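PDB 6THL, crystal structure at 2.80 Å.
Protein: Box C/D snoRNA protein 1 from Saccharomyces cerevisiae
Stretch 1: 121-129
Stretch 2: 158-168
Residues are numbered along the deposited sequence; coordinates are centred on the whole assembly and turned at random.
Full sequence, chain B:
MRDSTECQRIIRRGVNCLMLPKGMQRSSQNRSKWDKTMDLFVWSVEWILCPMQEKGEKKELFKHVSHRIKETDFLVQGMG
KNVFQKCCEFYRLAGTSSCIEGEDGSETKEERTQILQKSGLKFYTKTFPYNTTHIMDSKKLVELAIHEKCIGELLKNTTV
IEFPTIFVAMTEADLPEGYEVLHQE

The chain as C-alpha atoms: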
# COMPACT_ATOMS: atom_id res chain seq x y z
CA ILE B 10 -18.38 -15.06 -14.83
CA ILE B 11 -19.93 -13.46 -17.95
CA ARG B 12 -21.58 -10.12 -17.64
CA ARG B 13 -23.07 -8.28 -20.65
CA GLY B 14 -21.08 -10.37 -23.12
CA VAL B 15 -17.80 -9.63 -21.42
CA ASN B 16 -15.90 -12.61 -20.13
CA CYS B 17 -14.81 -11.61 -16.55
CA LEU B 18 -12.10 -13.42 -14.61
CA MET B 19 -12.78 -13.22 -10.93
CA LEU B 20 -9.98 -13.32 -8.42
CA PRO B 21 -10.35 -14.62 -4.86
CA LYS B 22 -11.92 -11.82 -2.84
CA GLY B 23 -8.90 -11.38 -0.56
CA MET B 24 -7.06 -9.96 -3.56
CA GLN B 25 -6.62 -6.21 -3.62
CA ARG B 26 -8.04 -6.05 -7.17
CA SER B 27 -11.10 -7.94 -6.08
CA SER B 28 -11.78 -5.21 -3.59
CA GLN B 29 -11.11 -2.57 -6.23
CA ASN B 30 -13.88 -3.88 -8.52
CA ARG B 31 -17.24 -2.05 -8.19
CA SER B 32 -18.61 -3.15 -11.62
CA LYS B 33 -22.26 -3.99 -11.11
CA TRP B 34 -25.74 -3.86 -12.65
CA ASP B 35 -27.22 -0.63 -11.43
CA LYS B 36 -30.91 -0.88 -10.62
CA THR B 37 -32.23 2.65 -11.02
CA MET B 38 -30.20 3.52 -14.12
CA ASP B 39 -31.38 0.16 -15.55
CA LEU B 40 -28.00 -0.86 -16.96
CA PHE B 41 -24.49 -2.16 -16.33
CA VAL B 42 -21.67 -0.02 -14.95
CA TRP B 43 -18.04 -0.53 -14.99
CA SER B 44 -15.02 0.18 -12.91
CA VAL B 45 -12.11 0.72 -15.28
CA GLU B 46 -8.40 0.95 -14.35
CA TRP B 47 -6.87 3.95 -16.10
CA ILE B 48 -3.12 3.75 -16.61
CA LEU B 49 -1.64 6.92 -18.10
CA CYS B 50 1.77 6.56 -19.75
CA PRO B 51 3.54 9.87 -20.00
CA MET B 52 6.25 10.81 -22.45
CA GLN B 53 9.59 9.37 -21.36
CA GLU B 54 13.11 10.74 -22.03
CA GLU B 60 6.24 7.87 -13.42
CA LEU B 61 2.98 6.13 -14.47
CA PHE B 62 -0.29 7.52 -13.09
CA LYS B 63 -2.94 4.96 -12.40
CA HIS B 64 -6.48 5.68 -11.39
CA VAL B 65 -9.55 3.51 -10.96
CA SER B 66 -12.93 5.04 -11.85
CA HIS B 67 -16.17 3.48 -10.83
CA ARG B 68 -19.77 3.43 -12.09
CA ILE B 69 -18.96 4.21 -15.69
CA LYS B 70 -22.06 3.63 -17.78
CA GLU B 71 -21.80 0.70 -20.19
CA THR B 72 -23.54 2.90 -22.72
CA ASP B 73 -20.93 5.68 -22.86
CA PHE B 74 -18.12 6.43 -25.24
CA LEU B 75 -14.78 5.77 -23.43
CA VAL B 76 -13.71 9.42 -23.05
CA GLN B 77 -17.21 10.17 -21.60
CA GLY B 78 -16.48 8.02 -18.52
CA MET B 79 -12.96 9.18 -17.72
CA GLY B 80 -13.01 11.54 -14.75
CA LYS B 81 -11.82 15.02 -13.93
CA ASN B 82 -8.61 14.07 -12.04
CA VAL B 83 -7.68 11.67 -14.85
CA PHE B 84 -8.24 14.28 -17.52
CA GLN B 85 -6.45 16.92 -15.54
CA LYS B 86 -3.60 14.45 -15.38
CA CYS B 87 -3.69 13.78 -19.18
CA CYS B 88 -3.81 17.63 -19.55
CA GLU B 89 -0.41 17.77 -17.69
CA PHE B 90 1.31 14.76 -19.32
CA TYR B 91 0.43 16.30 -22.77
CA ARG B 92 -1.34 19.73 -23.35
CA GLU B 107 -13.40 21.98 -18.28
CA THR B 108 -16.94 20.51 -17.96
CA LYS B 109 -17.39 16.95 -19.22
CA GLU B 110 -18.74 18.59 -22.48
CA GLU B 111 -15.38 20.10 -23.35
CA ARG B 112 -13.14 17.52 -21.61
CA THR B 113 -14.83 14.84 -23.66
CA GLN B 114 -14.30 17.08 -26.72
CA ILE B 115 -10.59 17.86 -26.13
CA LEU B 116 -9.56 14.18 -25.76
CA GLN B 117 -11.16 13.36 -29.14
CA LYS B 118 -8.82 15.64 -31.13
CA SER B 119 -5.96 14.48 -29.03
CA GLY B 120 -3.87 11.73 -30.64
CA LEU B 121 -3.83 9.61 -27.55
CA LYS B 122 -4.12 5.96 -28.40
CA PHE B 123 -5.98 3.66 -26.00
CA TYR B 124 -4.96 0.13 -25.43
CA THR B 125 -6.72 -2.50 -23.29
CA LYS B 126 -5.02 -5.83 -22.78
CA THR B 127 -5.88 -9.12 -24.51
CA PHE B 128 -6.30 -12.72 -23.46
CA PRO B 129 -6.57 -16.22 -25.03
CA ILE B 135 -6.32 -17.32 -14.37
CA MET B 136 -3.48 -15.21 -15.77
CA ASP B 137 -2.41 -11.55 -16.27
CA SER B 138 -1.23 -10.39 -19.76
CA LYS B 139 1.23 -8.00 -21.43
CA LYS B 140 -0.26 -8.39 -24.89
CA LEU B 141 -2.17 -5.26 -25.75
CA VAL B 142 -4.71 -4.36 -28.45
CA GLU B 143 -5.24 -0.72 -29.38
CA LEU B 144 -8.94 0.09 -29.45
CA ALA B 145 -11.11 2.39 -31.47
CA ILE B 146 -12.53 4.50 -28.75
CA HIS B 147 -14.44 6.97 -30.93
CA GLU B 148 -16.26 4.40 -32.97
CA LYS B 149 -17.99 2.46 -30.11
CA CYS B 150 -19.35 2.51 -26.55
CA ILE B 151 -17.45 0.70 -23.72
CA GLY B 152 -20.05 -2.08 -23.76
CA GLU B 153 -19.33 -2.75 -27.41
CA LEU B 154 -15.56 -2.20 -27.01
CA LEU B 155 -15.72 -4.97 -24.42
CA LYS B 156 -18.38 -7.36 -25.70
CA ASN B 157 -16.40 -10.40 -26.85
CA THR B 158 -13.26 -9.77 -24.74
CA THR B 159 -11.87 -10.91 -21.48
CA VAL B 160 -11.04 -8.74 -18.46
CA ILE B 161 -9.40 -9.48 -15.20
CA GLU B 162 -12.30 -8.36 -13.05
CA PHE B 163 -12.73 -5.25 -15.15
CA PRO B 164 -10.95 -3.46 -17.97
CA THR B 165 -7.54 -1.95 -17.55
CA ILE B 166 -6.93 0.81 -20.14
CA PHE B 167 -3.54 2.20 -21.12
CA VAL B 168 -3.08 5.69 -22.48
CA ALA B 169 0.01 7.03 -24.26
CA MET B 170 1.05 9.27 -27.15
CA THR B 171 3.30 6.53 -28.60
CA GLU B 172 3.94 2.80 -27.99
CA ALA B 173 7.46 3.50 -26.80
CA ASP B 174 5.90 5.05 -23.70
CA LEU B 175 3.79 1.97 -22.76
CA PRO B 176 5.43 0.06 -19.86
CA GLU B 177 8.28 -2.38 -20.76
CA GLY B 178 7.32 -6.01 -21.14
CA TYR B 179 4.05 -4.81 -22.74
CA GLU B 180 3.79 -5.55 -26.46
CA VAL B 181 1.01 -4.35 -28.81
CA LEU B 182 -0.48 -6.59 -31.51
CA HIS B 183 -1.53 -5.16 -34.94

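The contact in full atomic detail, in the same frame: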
# COMPACT_ATOMS: atom_id res chain seq x y z
N LEU B 121 -4.11 10.61 -28.51
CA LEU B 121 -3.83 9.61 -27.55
C LEU B 121 -4.41 8.32 -28.08
O LEU B 121 -5.56 8.29 -28.49
CB LEU B 121 -4.47 9.97 -26.23
CG LEU B 121 -3.73 11.09 -25.52
CD1 LEU B 121 -4.58 11.56 -24.35
CD2 LEU B 121 -2.35 10.66 -25.03
N LYS B 122 -3.60 7.27 -28.11
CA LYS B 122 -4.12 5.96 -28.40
C LYS B 122 -4.52 5.27 -27.07
O LYS B 122 -4.01 5.60 -25.98
CB LYS B 122 -3.10 5.16 -29.18
CG LYS B 122 -2.67 5.76 -30.52
CD LYS B 122 -1.37 5.11 -31.02
CE LYS B 122 -0.52 6.01 -31.91
NZ LYS B 122 -1.04 6.10 -33.29
N PHE B 123 -5.45 4.33 -27.16
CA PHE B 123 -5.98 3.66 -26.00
C PHE B 123 -5.87 2.19 -26.25
O PHE B 123 -6.37 1.67 -27.24
CB PHE B 123 -7.43 4.08 -25.77
CG PHE B 123 -7.55 5.48 -25.28
CD1 PHE B 123 -7.83 5.75 -23.96
CD2 PHE B 123 -7.31 6.54 -26.13
CE1 PHE B 123 -7.91 7.05 -23.50
CE2 PHE B 123 -7.38 7.84 -25.67
CZ PHE B 123 -7.68 8.09 -24.35
N TYR B 124 -5.21 1.53 -25.32
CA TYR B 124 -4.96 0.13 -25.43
C TYR B 124 -5.57 -0.54 -24.21
O TYR B 124 -5.31 -0.10 -23.12
CB TYR B 124 -3.45 -0.07 -25.42
CG TYR B 124 -2.67 0.72 -26.46
CD1 TYR B 124 -2.24 0.11 -27.64
CD2 TYR B 124 -2.35 2.06 -26.26
CE1 TYR B 124 -1.51 0.81 -28.60
CE2 TYR B 124 -1.61 2.77 -27.22
CZ TYR B 124 -1.20 2.14 -28.39
OH TYR B 124 -0.49 2.82 -29.35
N THR B 125 -6.40 -1.57 -24.38
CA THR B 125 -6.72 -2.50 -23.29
C THR B 125 -5.82 -3.71 -23.53
O THR B 125 -5.06 -3.75 -24.50
CB THR B 125 -8.23 -2.90 -23.24
OG1 THR B 125 -8.56 -3.47 -21.97
CG2 THR B 125 -8.58 -3.91 -24.32
N LYS B 126 -5.91 -4.70 -22.66
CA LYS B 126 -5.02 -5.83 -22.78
C LYS B 126 -5.83 -7.03 -23.22
O LYS B 126 -7.06 -7.01 -23.11
CB LYS B 126 -4.27 -6.02 -21.45
CG LYS B 126 -5.00 -6.80 -20.39
CD LYS B 126 -4.66 -6.28 -19.00
CE LYS B 126 -3.25 -6.57 -18.58
NZ LYS B 126 -3.01 -6.25 -17.14
N THR B 127 -5.17 -8.05 -23.76
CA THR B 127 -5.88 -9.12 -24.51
C THR B 127 -5.50 -10.48 -24.01
O THR B 127 -4.40 -10.69 -23.55
CB THR B 127 -5.62 -8.99 -26.04
OG1 THR B 127 -6.76 -9.44 -26.76
CG2 THR B 127 -4.35 -9.76 -26.52
N PHE B 128 -6.43 -11.42 -24.10
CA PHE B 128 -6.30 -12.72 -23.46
C PHE B 128 -6.71 -13.82 -24.43
O PHE B 128 -7.59 -13.58 -25.27
CB PHE B 128 -7.24 -12.83 -22.24
CG PHE B 128 -6.93 -11.86 -21.14
CD1 PHE B 128 -6.10 -12.22 -20.09
CD2 PHE B 128 -7.52 -10.59 -21.13
CE1 PHE B 128 -5.82 -11.32 -19.06
CE2 PHE B 128 -7.25 -9.68 -20.10
CZ PHE B 128 -6.40 -10.05 -19.07
N PRO B 129 -6.12 -15.03 -24.29
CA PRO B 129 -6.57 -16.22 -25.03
C PRO B 129 -8.08 -16.50 -24.91
O PRO B 129 -8.81 -16.60 -25.92
CB PRO B 129 -5.75 -17.35 -24.38
CG PRO B 129 -4.50 -16.70 -23.87
CD PRO B 129 -4.90 -15.31 -23.48
N THR B 158 -14.64 -9.81 -25.28
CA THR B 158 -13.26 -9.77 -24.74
C THR B 158 -13.20 -10.54 -23.45
O THR B 158 -14.18 -11.11 -22.96
CB THR B 158 -12.78 -8.35 -24.37
OG1 THR B 158 -13.80 -7.67 -23.63
CG2 THR B 158 -12.35 -7.54 -25.60
N THR B 159 -12.02 -10.51 -22.86
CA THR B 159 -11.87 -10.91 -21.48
C THR B 159 -11.23 -9.79 -20.66
O THR B 159 -10.33 -9.08 -21.17
CB THR B 159 -11.12 -12.24 -21.41
OG1 THR B 159 -11.99 -13.26 -21.92
CG2 THR B 159 -10.66 -12.60 -19.97
N VAL B 160 -11.72 -9.62 -19.42
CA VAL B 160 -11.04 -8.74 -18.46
C VAL B 160 -10.67 -9.48 -17.22
O VAL B 160 -11.26 -10.48 -16.88
CB VAL B 160 -11.87 -7.53 -18.07
CG1 VAL B 160 -11.90 -6.54 -19.23
CG2 VAL B 160 -13.26 -7.95 -17.62
N ILE B 161 -9.64 -9.00 -16.54
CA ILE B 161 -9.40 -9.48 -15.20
C ILE B 161 -10.19 -8.55 -14.29
O ILE B 161 -9.82 -7.38 -14.04
CB ILE B 161 -7.92 -9.52 -14.85
CG1 ILE B 161 -7.32 -10.73 -15.54
CG2 ILE B 161 -7.77 -9.69 -13.34
CD1 ILE B 161 -5.83 -10.70 -15.65
N GLU B 162 -11.34 -9.08 -13.88
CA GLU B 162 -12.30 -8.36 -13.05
C GLU B 162 -13.00 -7.22 -13.80
O GLU B 162 -14.21 -6.96 -13.61
CB GLU B 162 -11.64 -7.84 -11.74
CG GLU B 162 -11.07 -8.93 -10.83
CD GLU B 162 -12.05 -9.48 -9.83
OE1 GLU B 162 -11.78 -10.58 -9.30
OE2 GLU B 162 -13.07 -8.83 -9.53
N PHE B 163 -12.26 -6.51 -14.63
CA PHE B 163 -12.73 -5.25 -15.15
C PHE B 163 -11.59 -4.66 -15.95
O PHE B 163 -10.41 -4.80 -15.58
CB PHE B 163 -13.22 -4.25 -14.04
CG PHE B 163 -12.13 -3.69 -13.13
CD1 PHE B 163 -11.57 -2.47 -13.36
CD2 PHE B 163 -11.68 -4.40 -12.03
CE1 PHE B 163 -10.59 -1.96 -12.53
CE2 PHE B 163 -10.69 -3.90 -11.20
CZ PHE B 163 -10.15 -2.68 -11.44
N PRO B 164 -11.94 -4.00 -17.05
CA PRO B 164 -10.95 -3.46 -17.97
C PRO B 164 -9.85 -2.66 -17.30
O PRO B 164 -10.09 -1.90 -16.36
CB PRO B 164 -11.78 -2.53 -18.87
CG PRO B 164 -13.05 -2.29 -18.13
CD PRO B 164 -13.30 -3.56 -17.40
N THR B 165 -8.64 -2.85 -17.80
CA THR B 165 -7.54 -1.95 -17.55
C THR B 165 -7.31 -1.24 -18.90
O THR B 165 -7.49 -1.87 -19.95
CB THR B 165 -6.32 -2.76 -17.08
OG1 THR B 165 -6.68 -3.55 -15.93
CG2 THR B 165 -5.15 -1.86 -16.78
N ILE B 166 -6.96 0.04 -18.90
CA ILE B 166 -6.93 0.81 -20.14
C ILE B 166 -5.77 1.77 -20.14
O ILE B 166 -5.78 2.75 -19.40
CB ILE B 166 -8.19 1.67 -20.36
CG1 ILE B 166 -9.49 0.87 -20.21
CG2 ILE B 166 -8.12 2.33 -21.74
CD1 ILE B 166 -9.76 -0.10 -21.33
N PHE B 167 -4.79 1.48 -21.01
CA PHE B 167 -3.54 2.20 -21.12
C PHE B 167 -3.72 3.35 -22.08
O PHE B 167 -4.45 3.23 -23.08
CB PHE B 167 -2.42 1.31 -21.69
CG PHE B 167 -2.00 0.19 -20.79
CD1 PHE B 167 -2.66 -1.02 -20.82
CD2 PHE B 167 -0.91 0.34 -19.94
CE1 PHE B 167 -2.28 -2.07 -20.01
CE2 PHE B 167 -0.53 -0.70 -19.11
CZ PHE B 167 -1.23 -1.92 -19.15
N VAL B 168 -3.00 4.43 -21.78
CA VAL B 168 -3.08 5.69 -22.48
C VAL B 168 -1.64 6.15 -22.71
O VAL B 168 -0.82 6.12 -21.81
CB VAL B 168 -3.90 6.73 -21.65
CG1 VAL B 168 -4.08 8.03 -22.42
CG2 VAL B 168 -5.28 6.22 -21.34

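Two strands distant in sequence are often joined by a short ladder of backbone hydrogen bonds, with side chains supplying most of the remaining contact, and this segment pair of Box C/D snoRNA protein 1 is a compact example. The strand around Phe-123 to Thr-125 runs antiparallel to strand 165-168, their directions 148° apart, and the two stretches together bury 711 Å².

The backbone bonds centre on one pair. Tyr-124 and Phe-167 bond to each other twice: Tyr-124 N donates to Phe-167 O at 2.9 Å, nearly straight at 169°, and Phe-167 N donates to Tyr-124 O at 2.7 Å. The same two carbonyls serve a second, weaker purpose, since each also lies close to an alpha carbon: Phe-123 CA is 3.3 Å from Phe-167 O, and Ile-166 CA is 3.5 Å from Tyr-124 O. Such CA-H...O contacts are characteristic of antiparallel sheets.

Further along, a side chain takes up the bonding. Thr-125 OG1 donates to Thr-165 O at 2.8 Å, whereas the backbone nitrogen of the next residue, Lys-126 N, remains 4.2 Å from Thr-165 O, too far for a hydrogen bond.

Apolar packing follows the alternation of the strands. Phe-123 and Val-168 share one face, where Phe-123 CE1 meets Val-168 CG2 at 3.5 Å; the edge of the same ring receives Ile-166, with Phe-123 CD1 and Ile-166 CG2 4.1 Å apart. On the other face Tyr-124 CB and Phe-167 CB approach to 4.1 Å.

Beyond the paired strands, Phe-128 reaches the earlier strand, 159-161. Phe-128 has the largest covered area of any residue here: Phe-128 CE1 packs 3.5 Å from Ile-161 CD1, while Phe-128 CD2 lies 3.2 Å from Thr-159 O. Here the contact continues through an aromatic side chain, without a cross-strand hydrogen bond.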